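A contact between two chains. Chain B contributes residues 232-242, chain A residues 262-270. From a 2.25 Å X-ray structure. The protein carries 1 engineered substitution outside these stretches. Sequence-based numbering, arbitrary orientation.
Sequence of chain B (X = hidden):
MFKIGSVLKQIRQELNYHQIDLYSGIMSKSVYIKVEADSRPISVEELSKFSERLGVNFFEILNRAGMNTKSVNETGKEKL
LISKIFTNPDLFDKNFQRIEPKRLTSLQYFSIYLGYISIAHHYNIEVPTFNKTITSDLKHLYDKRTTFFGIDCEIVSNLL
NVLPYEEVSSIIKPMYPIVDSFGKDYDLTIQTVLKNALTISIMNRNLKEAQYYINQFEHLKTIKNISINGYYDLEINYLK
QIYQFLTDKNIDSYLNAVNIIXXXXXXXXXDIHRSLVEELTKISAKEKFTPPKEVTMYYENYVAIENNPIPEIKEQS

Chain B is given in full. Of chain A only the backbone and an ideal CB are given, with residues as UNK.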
# COMPACT_ATOMS: atom_id res chain seq x y z
N TYR B 232 -23.27 -4.34 3.52
CA TYR B 232 -23.59 -3.09 4.19
C TYR B 232 -22.50 -2.78 5.20
O TYR B 232 -22.08 -1.63 5.35
CB TYR B 232 -24.93 -3.21 4.93
CG TYR B 232 -26.17 -3.18 4.06
CD1 TYR B 232 -27.43 -3.35 4.63
CD2 TYR B 232 -26.10 -2.95 2.69
CE1 TYR B 232 -28.59 -3.29 3.87
CE2 TYR B 232 -27.26 -2.88 1.91
CZ TYR B 232 -28.50 -3.05 2.51
OH TYR B 232 -29.65 -2.94 1.78
N ASP B 233 -22.04 -3.82 5.89
CA ASP B 233 -20.99 -3.66 6.90
C ASP B 233 -19.76 -3.04 6.25
O ASP B 233 -19.11 -2.15 6.82
CB ASP B 233 -20.63 -5.02 7.51
CG ASP B 233 -19.86 -4.88 8.81
OD1 ASP B 233 -19.32 -3.79 9.05
OD2 ASP B 233 -19.79 -5.85 9.58
N LEU B 234 -19.44 -3.51 5.06
CA LEU B 234 -18.27 -3.02 4.34
C LEU B 234 -18.51 -1.61 3.80
O LEU B 234 -17.62 -0.76 3.83
CB LEU B 234 -17.93 -4.00 3.21
CG LEU B 234 -16.55 -3.92 2.56
CD1 LEU B 234 -15.46 -3.97 3.63
CD2 LEU B 234 -16.40 -5.08 1.59
N GLU B 235 -19.72 -1.36 3.30
CA GLU B 235 -20.05 -0.06 2.74
C GLU B 235 -20.25 1.02 3.81
O GLU B 235 -19.91 2.18 3.61
CB GLU B 235 -21.31 -0.17 1.88
CG GLU B 235 -21.62 1.11 1.13
CD GLU B 235 -22.86 1.00 0.25
OE1 GLU B 235 -23.33 -0.14 0.01
OE2 GLU B 235 -23.34 2.05 -0.21
N ILE B 236 -20.82 0.63 4.95
CA ILE B 236 -21.02 1.58 6.03
C ILE B 236 -19.67 1.94 6.65
O ILE B 236 -19.46 3.05 7.11
CB ILE B 236 -21.96 1.01 7.11
CG1 ILE B 236 -23.40 1.03 6.59
CG2 ILE B 236 -21.86 1.83 8.39
CD1 ILE B 236 -24.41 0.59 7.60
N ASN B 237 -18.74 0.99 6.64
CA ASN B 237 -17.41 1.26 7.18
C ASN B 237 -16.74 2.24 6.21
O ASN B 237 -15.97 3.11 6.61
CB ASN B 237 -16.61 -0.05 7.29
CG ASN B 237 -15.59 -0.01 8.42
OD1 ASN B 237 -14.50 0.55 8.27
ND2 ASN B 237 -15.94 -0.60 9.56
N TYR B 238 -17.06 2.09 4.92
CA TYR B 238 -16.52 2.98 3.92
C TYR B 238 -16.96 4.40 4.24
O TYR B 238 -16.15 5.33 4.26
CB TYR B 238 -17.02 2.60 2.52
CG TYR B 238 -16.86 3.71 1.50
CD1 TYR B 238 -17.85 4.68 1.34
CD2 TYR B 238 -15.71 3.81 0.72
CE1 TYR B 238 -17.71 5.71 0.42
CE2 TYR B 238 -15.55 4.84 -0.20
CZ TYR B 238 -16.56 5.78 -0.34
OH TYR B 238 -16.41 6.80 -1.25
N LEU B 239 -18.25 4.56 4.48
CA LEU B 239 -18.81 5.86 4.82
C LEU B 239 -18.19 6.36 6.12
O LEU B 239 -17.99 7.56 6.29
CB LEU B 239 -20.33 5.75 4.95
CG LEU B 239 -20.98 5.35 3.63
CD1 LEU B 239 -22.37 4.76 3.86
CD2 LEU B 239 -21.03 6.60 2.72
N LYS B 240 -17.89 5.44 7.03
CA LYS B 240 -17.28 5.83 8.30
C LYS B 240 -15.89 6.39 8.03
O LYS B 240 -15.42 7.26 8.75
CB LYS B 240 -17.16 4.64 9.25
CG LYS B 240 -16.64 5.03 10.63
CD LYS B 240 -16.22 3.84 11.47
CE LYS B 240 -14.90 3.26 10.97
NZ LYS B 240 -14.30 2.31 11.95
N GLN B 241 -15.23 5.87 6.99
CA GLN B 241 -13.89 6.33 6.62
C GLN B 241 -13.98 7.72 6.00
O GLN B 241 -13.12 8.56 6.23
CB GLN B 241 -13.24 5.36 5.62
CG GLN B 241 -12.97 3.95 6.14
CD GLN B 241 -12.07 3.93 7.35
OE1 GLN B 241 -11.06 4.63 7.40
NE2 GLN B 241 -12.42 3.10 8.32
N ILE B 242 -15.01 7.95 5.19
CA ILE B 242 -15.21 9.25 4.56
C ILE B 242 -15.54 10.26 5.66
O ILE B 242 -15.10 11.40 5.62
CB ILE B 242 -16.36 9.22 3.53
CG1 ILE B 242 -16.01 8.26 2.39
CG2 ILE B 242 -16.64 10.62 3.00
CD1 ILE B 242 -14.78 8.67 1.60
N UNK A 262 -6.88 -7.92 5.46
CA UNK A 262 -6.82 -6.59 6.05
C UNK A 262 -8.20 -5.92 6.15
O UNK A 262 -8.46 -5.18 7.09
CB UNK A 262 -5.88 -5.71 5.23
N UNK A 263 -9.07 -6.18 5.18
CA UNK A 263 -10.41 -5.61 5.19
C UNK A 263 -11.18 -6.10 6.42
O UNK A 263 -11.88 -5.33 7.08
CB UNK A 263 -11.16 -5.97 3.91
N UNK A 264 -11.05 -7.39 6.71
CA UNK A 264 -11.73 -7.98 7.85
C UNK A 264 -11.27 -7.30 9.13
O UNK A 264 -12.03 -7.20 10.10
CB UNK A 264 -11.47 -9.49 7.92
N UNK A 265 -10.02 -6.84 9.14
CA UNK A 265 -9.49 -6.17 10.31
C UNK A 265 -10.17 -4.81 10.45
O UNK A 265 -10.67 -4.46 11.51
CB UNK A 265 -7.97 -6.02 10.21
N UNK A 266 -10.17 -4.06 9.36
CA UNK A 266 -10.77 -2.73 9.34
C UNK A 266 -12.22 -2.70 9.80
O UNK A 266 -12.57 -1.94 10.69
CB UNK A 266 -10.68 -2.15 7.93
N UNK A 267 -13.06 -3.55 9.21
CA UNK A 267 -14.47 -3.55 9.57
C UNK A 267 -14.80 -4.19 10.91
O UNK A 267 -15.96 -4.23 11.31
CB UNK A 267 -15.26 -4.27 8.48
N UNK A 268 -13.79 -4.69 11.62
CA UNK A 268 -14.04 -5.26 12.93
C UNK A 268 -14.35 -6.74 13.10
O UNK A 268 -14.78 -7.15 14.19
CB UNK A 268 -15.21 -4.49 13.53
N UNK A 269 -14.16 -7.55 12.06
CA UNK A 269 -14.41 -8.99 12.19
C UNK A 269 -13.11 -9.67 12.63
O UNK A 269 -12.43 -10.32 11.84
CB UNK A 269 -14.92 -9.58 10.88
N UNK A 270 -12.78 -9.53 13.91
CA UNK A 270 -11.55 -10.09 14.46
C UNK A 270 -11.39 -11.61 14.36
O UNK A 270 -10.37 -12.08 13.87
CB UNK A 270 -11.45 -9.69 15.93

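Position 262 lies in a helix, and nothing of the facing stretch of chain B lies within 5.5 Å of its ideal CB. This stretch sets no requirement there, and many side chains would fit. The residue is Asn A262, which makes no contact with the stretch.

At position 263 the CA-to-CB bond points sideways, yet the ideal CB lies 4.8 Å from Leu B234 CD1. A methyl group at that distance favours an apolar side chain of moderate size: Val, Leu, Ile or Met. The deposited residue is Ile A263, with chi1 and chi2 both m; its CG2 reaches 3.4 Å from Leu B234 CD1, a close apolar contact.

Positions 264 and 265 have nothing of the facing stretch within 5.5 Å of their ideal CB atoms, and at 264 the bond points away. Neither choice can be read from this contact. They are Phe A264 and Lys A265, the latter making a weak hydrogen bond from NZ to Asn A262 OD1 (3.4 Å).

Position 266 points toward chain B, its ideal CB 4.7 Å from Asn B237 OD1. Asn B237 OD1 already accepts a hydrogen bond from Gln B241 NE2 (3.3 Å, N-H...O angle 155°). A polar donor such as Ser, Thr or Asn is conceivable, but a compact aliphatic group could equally pack over the paired amides. Ile A266 takes the second course: its CG2 is 3.5 Å from Asn B237 OD1 and 4.0 Å from Gln B241 NE2.

Position 267 is the most closely engaged. Its CB points toward chain B, with Asn B237 ND2 at 3.9 Å, Asp B233 OD1 at 4.1 Å and Leu B234 CD1 at 4.9 Å from the ideal CB. The mixed surroundings admit Val, Ile, Leu or Thr. It is Ile A267, chi1 p and chi2 t; 79 Å² of its surface is covered by the chain B stretch. Its CG2 meets Leu B234 CD1 at 3.5 Å, while Asn B237 ND2 comes within 3.3 Å of Ile A267 CA without a hydrogen bond. Water 1 links the chains, its O donating to Ile A267 O (2.7 Å) and Asp B233 OD2 (2.6 Å).

At position 268, phi/psi of 91/12 would jam a CB against the preceding carbonyl O. Glycine is indicated by the backbone alone, and Gly A268 closes the helix in a Schellman motif.

Position 269 points sideways, its ideal CB beyond 5.5 Å of the stretch. Asp B233 would make a long basic chain plausible. Lys A269 brings CD to 4.5 Å from Asp B233 OD2, but no salt bridge forms.

Position 270, out of reach and unconstrained by this stretch, is the poorly ordered Glu A270.

Chain A, residues 262-270: NIFKIIGKE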
# COMPACT_ATOMS: atom_id res chain seq x y z
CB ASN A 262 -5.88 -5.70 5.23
CG ASN A 262 -5.92 -4.26 5.66
OD1 ASN A 262 -5.68 -3.94 6.83
ND2 ASN A 262 -6.22 -3.37 4.72
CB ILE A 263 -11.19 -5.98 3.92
CG1 ILE A 263 -10.80 -5.04 2.79
CG2 ILE A 263 -12.68 -5.90 4.16
CD1 ILE A 263 -11.03 -3.57 3.11
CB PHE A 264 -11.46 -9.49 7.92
CG PHE A 264 -12.35 -10.31 7.01
CD1 PHE A 264 -13.73 -10.36 7.23
CD2 PHE A 264 -11.82 -10.98 5.91
CE1 PHE A 264 -14.57 -11.07 6.36
CE2 PHE A 264 -12.65 -11.69 5.04
CZ PHE A 264 -14.03 -11.74 5.26
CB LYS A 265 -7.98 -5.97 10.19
CG LYS A 265 -7.35 -5.30 11.41
CD LYS A 265 -5.97 -4.72 11.12
CE LYS A 265 -6.05 -3.56 10.13
NZ LYS A 265 -4.74 -2.89 9.88
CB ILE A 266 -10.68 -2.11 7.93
CG1 ILE A 266 -9.23 -2.04 7.48
CG2 ILE A 266 -11.28 -0.72 7.95
CD1 ILE A 266 -9.04 -1.39 6.12
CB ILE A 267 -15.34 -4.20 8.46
CG1 ILE A 267 -15.14 -5.71 8.42
CG2 ILE A 267 -14.97 -3.58 7.11
CD1 ILE A 267 -15.91 -6.41 7.31
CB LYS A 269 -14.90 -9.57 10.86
CG LYS A 269 -16.20 -8.95 10.35
CD LYS A 269 -17.37 -9.22 11.29
CE LYS A 269 -17.89 -10.64 11.13
NZ LYS A 269 -19.00 -10.92 12.08
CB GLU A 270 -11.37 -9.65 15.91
CG GLU A 270 -10.08 -10.17 16.54
CD GLU A 270 -8.82 -9.74 15.79
OE1 GLU A 270 -7.75 -10.33 16.05
OE2 GLU A 270 -8.90 -8.82 14.96
O HOH W 1 -17.94 -6.00 11.43
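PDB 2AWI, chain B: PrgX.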